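Local coordinates for protein L-ribulose 3-epimerase (Methylomonas sp. DH-1, PDB 7CJ7) that catalyses the manganese-dependent epimerization of ketoses at C3, with highest activity toward L-ribulose and lower activity on D-ribulose, D-allulose and D-fructose, at residues F181-N190 with R206-R217. Sequence-based numbering, arbitrary orientation.
Sequences FLHLDTYHMN and RLGYVHIGESHR. With MN (manganese (II) ion), chain D; SOL (L-sorbose), chain C.
O1 of the bound L-sorbose is gripped from both segments: H188 NE2 donates to it at 2.9 Å, R217 NH1 at 3.0 Å, and R217 NH2 adds a third bond. H188 NE2 and R217 NH2 also reach O2, which, with O3, ligates the manganese. That ion joins D185 OD2 (2.0 Å) to H211 ND1 (2.2 Å); E152 and E246 complete its protein ligands. D185 OD1 meanwhile caps helix 186-192 through Y187 N. The R217 guanidinium stacks on one face of the Y187 ring, planes 10° apart; a bend at chi3 (85°) swings it there, and CD covers the same face. With an alanine in place of Y187, the guanidinium would probably lose the ring that keeps it turned to the sugar, and Y157 of the second subunit its hydroxyl partner. H183 turns its edge to the face of H211, NE2 above the ring centre, while Y209 packs on a face of H183; E41 bonds both H211 NE2 and Y209 OH. The backbone of L184 bonds Y209 O and H211 N, past a beta bulge between L182 and H183. T186 OG1 donates to G213 O (2.7 Å). Parallel strands carrying metal and sugar ligands at their C-terminal ends mark a TIM-barrel active site, here xylose isomerase-like.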
loop_
_atom_site.group_PDB
_atom_site.type_symbol
_atom_site.label_atom_id
_atom_site.label_comp_id
_atom_site.label_asym_id
_atom_site.label_seq_id
_atom_site.Cartn_x
_atom_site.Cartn_y
_atom_site.Cartn_z
ATOM N N PHE A 181 -18.162 5.907 14.778
ATOM C CA PHE A 181 -16.946 6.744 14.905
ATOM C C PHE A 181 -15.972 6.417 13.775
ATOM O O PHE A 181 -16.084 5.350 13.122
ATOM C CB PHE A 181 -16.262 6.515 16.256
ATOM C CG PHE A 181 -17.079 6.959 17.436
ATOM C CD1 PHE A 181 -17.993 6.097 18.025
ATOM C CD2 PHE A 181 -16.927 8.227 17.967
ATOM C CE1 PHE A 181 -18.747 6.502 19.112
ATOM C CE2 PHE A 181 -17.685 8.629 19.053
ATOM C CZ PHE A 181 -18.597 7.767 19.619
ATOM N N LEU A 182 -15.019 7.323 13.582
ATOM C CA LEU A 182 -13.858 7.110 12.694
ATOM C C LEU A 182 -12.802 6.311 13.463
ATOM O O LEU A 182 -12.653 6.481 14.692
ATOM C CB LEU A 182 -13.317 8.474 12.270
ATOM C CG LEU A 182 -12.259 8.456 11.178
ATOM C CD1 LEU A 182 -12.890 8.079 9.853
ATOM C CD2 LEU A 182 -11.565 9.803 11.084
ATOM N N HIS A 183 -12.097 5.457 12.749
ATOM C CA HIS A 183 -10.954 4.671 13.269
ATOM C C HIS A 183 -9.763 4.974 12.359
ATOM O O HIS A 183 -9.897 4.773 11.145
ATOM C CB HIS A 183 -11.389 3.204 13.348
ATOM C CG HIS A 183 -10.316 2.213 13.636
ATOM N ND1 HIS A 183 -10.582 0.856 13.639
ATOM C CD2 HIS A 183 -8.997 2.351 13.905
ATOM C CE1 HIS A 183 -9.469 0.196 13.899
ATOM N NE2 HIS A 183 -8.481 1.091 14.078
ATOM N N LEU A 184 -8.684 5.534 12.909
ATOM C CA LEU A 184 -7.477 5.881 12.124
ATOM C C LEU A 184 -6.360 4.911 12.490
ATOM O O LEU A 184 -6.309 4.468 13.657
ATOM C CB LEU A 184 -7.058 7.326 12.386
ATOM C CG LEU A 184 -7.972 8.392 11.781
ATOM C CD1 LEU A 184 -7.475 9.771 12.171
ATOM C CD2 LEU A 184 -8.034 8.276 10.262
ATOM N N ASP A 185 -5.526 4.594 11.508
ATOM C CA ASP A 185 -4.418 3.613 11.628
ATOM C C ASP A 185 -3.178 4.243 10.994
ATOM O O ASP A 185 -3.226 4.563 9.791
ATOM C CB ASP A 185 -4.832 2.297 10.971
ATOM C CG ASP A 185 -3.767 1.215 11.021
ATOM O OD1 ASP A 185 -2.589 1.552 10.918
ATOM O OD2 ASP A 185 -4.147 0.050 11.151
ATOM N N THR A 186 -2.113 4.451 11.768
ATOM C CA THR A 186 -0.933 5.227 11.308
ATOM C C THR A 186 -0.310 4.560 10.071
ATOM O O THR A 186 0.256 5.281 9.244
ATOM C CB THR A 186 0.087 5.426 12.431
ATOM O OG1 THR A 186 0.494 4.153 12.940
ATOM C CG2 THR A 186 -0.467 6.285 13.548
ATOM N N TYR A 187 -0.377 3.234 9.953
ATOM C CA TYR A 187 0.173 2.508 8.779
ATOM C C TYR A 187 -0.547 2.979 7.509
ATOM O O TYR A 187 0.105 3.283 6.497
ATOM C CB TYR A 187 0.045 0.995 8.954
ATOM C CG TYR A 187 0.206 0.219 7.673
ATOM C CD1 TYR A 187 1.447 0.020 7.102
ATOM C CD2 TYR A 187 -0.892 -0.322 7.026
ATOM C CE1 TYR A 187 1.596 -0.683 5.916
ATOM C CE2 TYR A 187 -0.756 -1.034 5.845
ATOM C CZ TYR A 187 0.495 -1.239 5.302
ATOM O OH TYR A 187 0.639 -1.934 4.135
ATOM N N HIS A 188 -1.878 3.021 7.550
ATOM C CA HIS A 188 -2.718 3.438 6.398
ATOM C C HIS A 188 -2.553 4.937 6.141
ATOM O O HIS A 188 -2.498 5.333 4.964
ATOM C CB HIS A 188 -4.165 3.008 6.630
ATOM C CG HIS A 188 -4.312 1.527 6.708
ATOM N ND1 HIS A 188 -4.059 0.708 5.627
ATOM C CD2 HIS A 188 -4.678 0.720 7.729
ATOM C CE1 HIS A 188 -4.278 -0.546 5.982
ATOM N NE2 HIS A 188 -4.662 -0.560 7.264
ATOM N N MET A 189 -2.470 5.741 7.199
ATOM C CA MET A 189 -2.350 7.216 7.100
ATOM C C MET A 189 -1.035 7.557 6.394
ATOM O O MET A 189 -1.002 8.526 5.613
ATOM C CB MET A 189 -2.358 7.863 8.486
ATOM C CG MET A 189 -3.643 7.659 9.243
ATOM S SD MET A 189 -3.540 8.362 10.901
ATOM C CE MET A 189 -3.386 10.105 10.507
ATOM N N ASN A 190 0.006 6.769 6.669
ATOM C CA ASN A 190 1.372 6.990 6.130
ATOM C C ASN A 190 1.313 6.969 4.598
ATOM O O ASN A 190 2.103 7.682 3.954
ATOM C CB ASN A 190 2.354 5.948 6.670
ATOM C CG ASN A 190 3.753 6.179 6.148
ATOM O OD1 ASN A 190 4.322 7.252 6.357
ATOM N ND2 ASN A 190 4.279 5.216 5.412
ATOM N N ARG A 206 -15.144 12.750 16.894
ATOM C CA ARG A 206 -15.654 11.648 16.039
ATOM C C ARG A 206 -14.569 10.575 15.863
ATOM O O ARG A 206 -14.899 9.506 15.319
ATOM C CB ARG A 206 -16.153 12.207 14.708
ATOM C CG ARG A 206 -17.189 13.308 14.892
ATOM C CD ARG A 206 -17.194 14.275 13.725
ATOM N NE ARG A 206 -17.867 13.675 12.591
ATOM C CZ ARG A 206 -17.905 14.185 11.363
ATOM N NH1 ARG A 206 -17.300 15.328 11.078
ATOM N NH2 ARG A 206 -18.557 13.534 10.422
ATOM N N LEU A 207 -13.333 10.840 16.300
ATOM C CA LEU A 207 -12.265 9.809 16.324
ATOM C C LEU A 207 -12.513 8.909 17.532
ATOM O O LEU A 207 -12.405 9.390 18.684
ATOM C CB LEU A 207 -10.875 10.448 16.389
ATOM C CG LEU A 207 -9.715 9.448 16.375
ATOM C CD1 LEU A 207 -9.721 8.610 15.106
ATOM C CD2 LEU A 207 -8.370 10.150 16.527
ATOM N N GLY A 208 -12.878 7.659 17.277
ATOM C CA GLY A 208 -13.292 6.728 18.344
ATOM C C GLY A 208 -12.301 5.606 18.580
ATOM O O GLY A 208 -12.483 4.875 19.572
ATOM N N TYR A 209 -11.301 5.428 17.716
ATOM C CA TYR A 209 -10.375 4.265 17.806
ATOM C C TYR A 209 -9.103 4.557 17.006
ATOM O O TYR A 209 -9.167 5.205 15.948
ATOM C CB TYR A 209 -11.073 2.994 17.304
ATOM C CG TYR A 209 -10.635 1.700 17.948
ATOM C CD1 TYR A 209 -9.455 1.071 17.590
ATOM C CD2 TYR A 209 -11.420 1.080 18.907
ATOM C CE1 TYR A 209 -9.060 -0.120 18.183
ATOM C CE2 TYR A 209 -11.043 -0.108 19.506
ATOM C CZ TYR A 209 -9.860 -0.722 19.140
ATOM O OH TYR A 209 -9.485 -1.914 19.727
ATOM N N VAL A 210 -7.974 4.061 17.505
ATOM C CA VAL A 210 -6.636 4.314 16.918
ATOM C C VAL A 210 -5.846 3.008 16.859
ATOM O O VAL A 210 -5.796 2.280 17.875
ATOM C CB VAL A 210 -5.875 5.389 17.708
ATOM C CG1 VAL A 210 -4.407 5.403 17.320
ATOM C CG2 VAL A 210 -6.510 6.755 17.541
ATOM N N HIS A 211 -5.274 2.730 15.691
ATOM C CA HIS A 211 -4.207 1.722 15.500
ATOM C C HIS A 211 -2.869 2.424 15.306
ATOM O O HIS A 211 -2.773 3.363 14.472
ATOM C CB HIS A 211 -4.501 0.797 14.328
ATOM C CG HIS A 211 -5.507 -0.248 14.657
ATOM N ND1 HIS A 211 -5.929 -1.170 13.725
ATOM C CD2 HIS A 211 -6.173 -0.520 15.802
ATOM C CE1 HIS A 211 -6.777 -2.005 14.290
ATOM N NE2 HIS A 211 -6.970 -1.612 15.559
ATOM N N ILE A 212 -1.872 1.920 16.031
ATOM C CA ILE A 212 -0.452 2.332 15.917
ATOM C C ILE A 212 0.260 1.213 15.165
ATOM O O ILE A 212 0.402 0.108 15.729
ATOM C CB ILE A 212 0.168 2.600 17.297
ATOM C CG1 ILE A 212 -0.620 3.647 18.086
ATOM C CG2 ILE A 212 1.638 2.966 17.163
ATOM C CD1 ILE A 212 -0.786 4.966 17.364
ATOM N N GLY A 213 0.624 1.490 13.920
ATOM C CA GLY A 213 1.413 0.592 13.059
ATOM C C GLY A 213 2.552 1.342 12.398
ATOM O O GLY A 213 2.337 2.479 11.920
ATOM N N GLU A 214 3.737 0.746 12.362
ATOM C CA GLU A 214 4.890 1.328 11.635
ATOM C C GLU A 214 4.605 1.228 10.129
ATOM O O GLU A 214 3.681 0.495 9.723
ATOM C CB GLU A 214 6.181 0.625 12.066
ATOM C CG GLU A 214 7.457 1.290 11.575
ATOM C CD GLU A 214 7.567 2.799 11.761
ATOM O OE1 GLU A 214 8.220 3.236 12.739
ATOM O OE2 GLU A 214 7.035 3.541 10.900
ATOM N N SER A 215 5.355 1.964 9.320
ATOM C CA SER A 215 5.165 2.046 7.850
ATOM C C SER A 215 5.203 0.653 7.219
ATOM O O SER A 215 4.470 0.435 6.239
ATOM C CB SER A 215 6.185 2.971 7.236
ATOM O OG SER A 215 7.510 2.616 7.627
ATOM N N HIS A 216 6.046 -0.249 7.726
ATOM C CA HIS A 216 6.200 -1.629 7.194
ATOM C C HIS A 216 5.492 -2.656 8.093
ATOM O O HIS A 216 5.624 -3.865 7.808
ATOM C CB HIS A 216 7.684 -1.957 7.019
ATOM C CG HIS A 216 8.523 -1.605 8.196
ATOM N ND1 HIS A 216 8.122 -1.869 9.489
ATOM C CD2 HIS A 216 9.746 -1.037 8.280
ATOM C CE1 HIS A 216 9.062 -1.475 10.324
ATOM N NE2 HIS A 216 10.073 -0.965 9.607
ATOM N N ARG A 217 4.808 -2.189 9.141
ATOM C CA ARG A 217 3.984 -2.989 10.094
ATOM C C ARG A 217 4.879 -3.817 11.029
ATOM O O ARG A 217 4.358 -4.773 11.648
ATOM C CB ARG A 217 2.986 -3.896 9.364
ATOM C CG ARG A 217 2.270 -3.243 8.188
ATOM C CD ARG A 217 0.909 -3.865 7.857
ATOM N NE ARG A 217 -0.170 -3.315 8.675
ATOM C CZ ARG A 217 -1.461 -3.391 8.384
ATOM N NH1 ARG A 217 -1.876 -4.029 7.304
ATOM N NH2 ARG A 217 -2.342 -2.824 9.180
HETATM MN MN MN D . -5.454 -1.408 11.600
HETATM C C1 SOL C . -5.873 -3.982 8.127
HETATM O O1 SOL C . -4.827 -3.496 7.319
HETATM C C2 SOL C . -5.874 -3.345 9.479
HETATM O O2 SOL C . -5.321 -2.274 9.659
HETATM C C3 SOL C . -6.534 -4.090 10.630
HETATM O O3 SOL C . -6.843 -3.212 11.688
HETATM C C4 SOL C . -7.786 -4.830 10.169
HETATM O O4 SOL C . -8.737 -3.888 9.671
HETATM C C5 SOL C . -8.454 -5.652 11.274
HETATM O O5 SOL C . -9.703 -6.153 10.800
HETATM C C6 SOL C . -7.614 -6.816 11.756
HETATM O O6 SOL C . -8.277 -7.509 12.817
HETATM O O HOH W 1 -1.554 -1.023 11.565
HETATM O O HOH W 2 2.785 2.613 5.466
#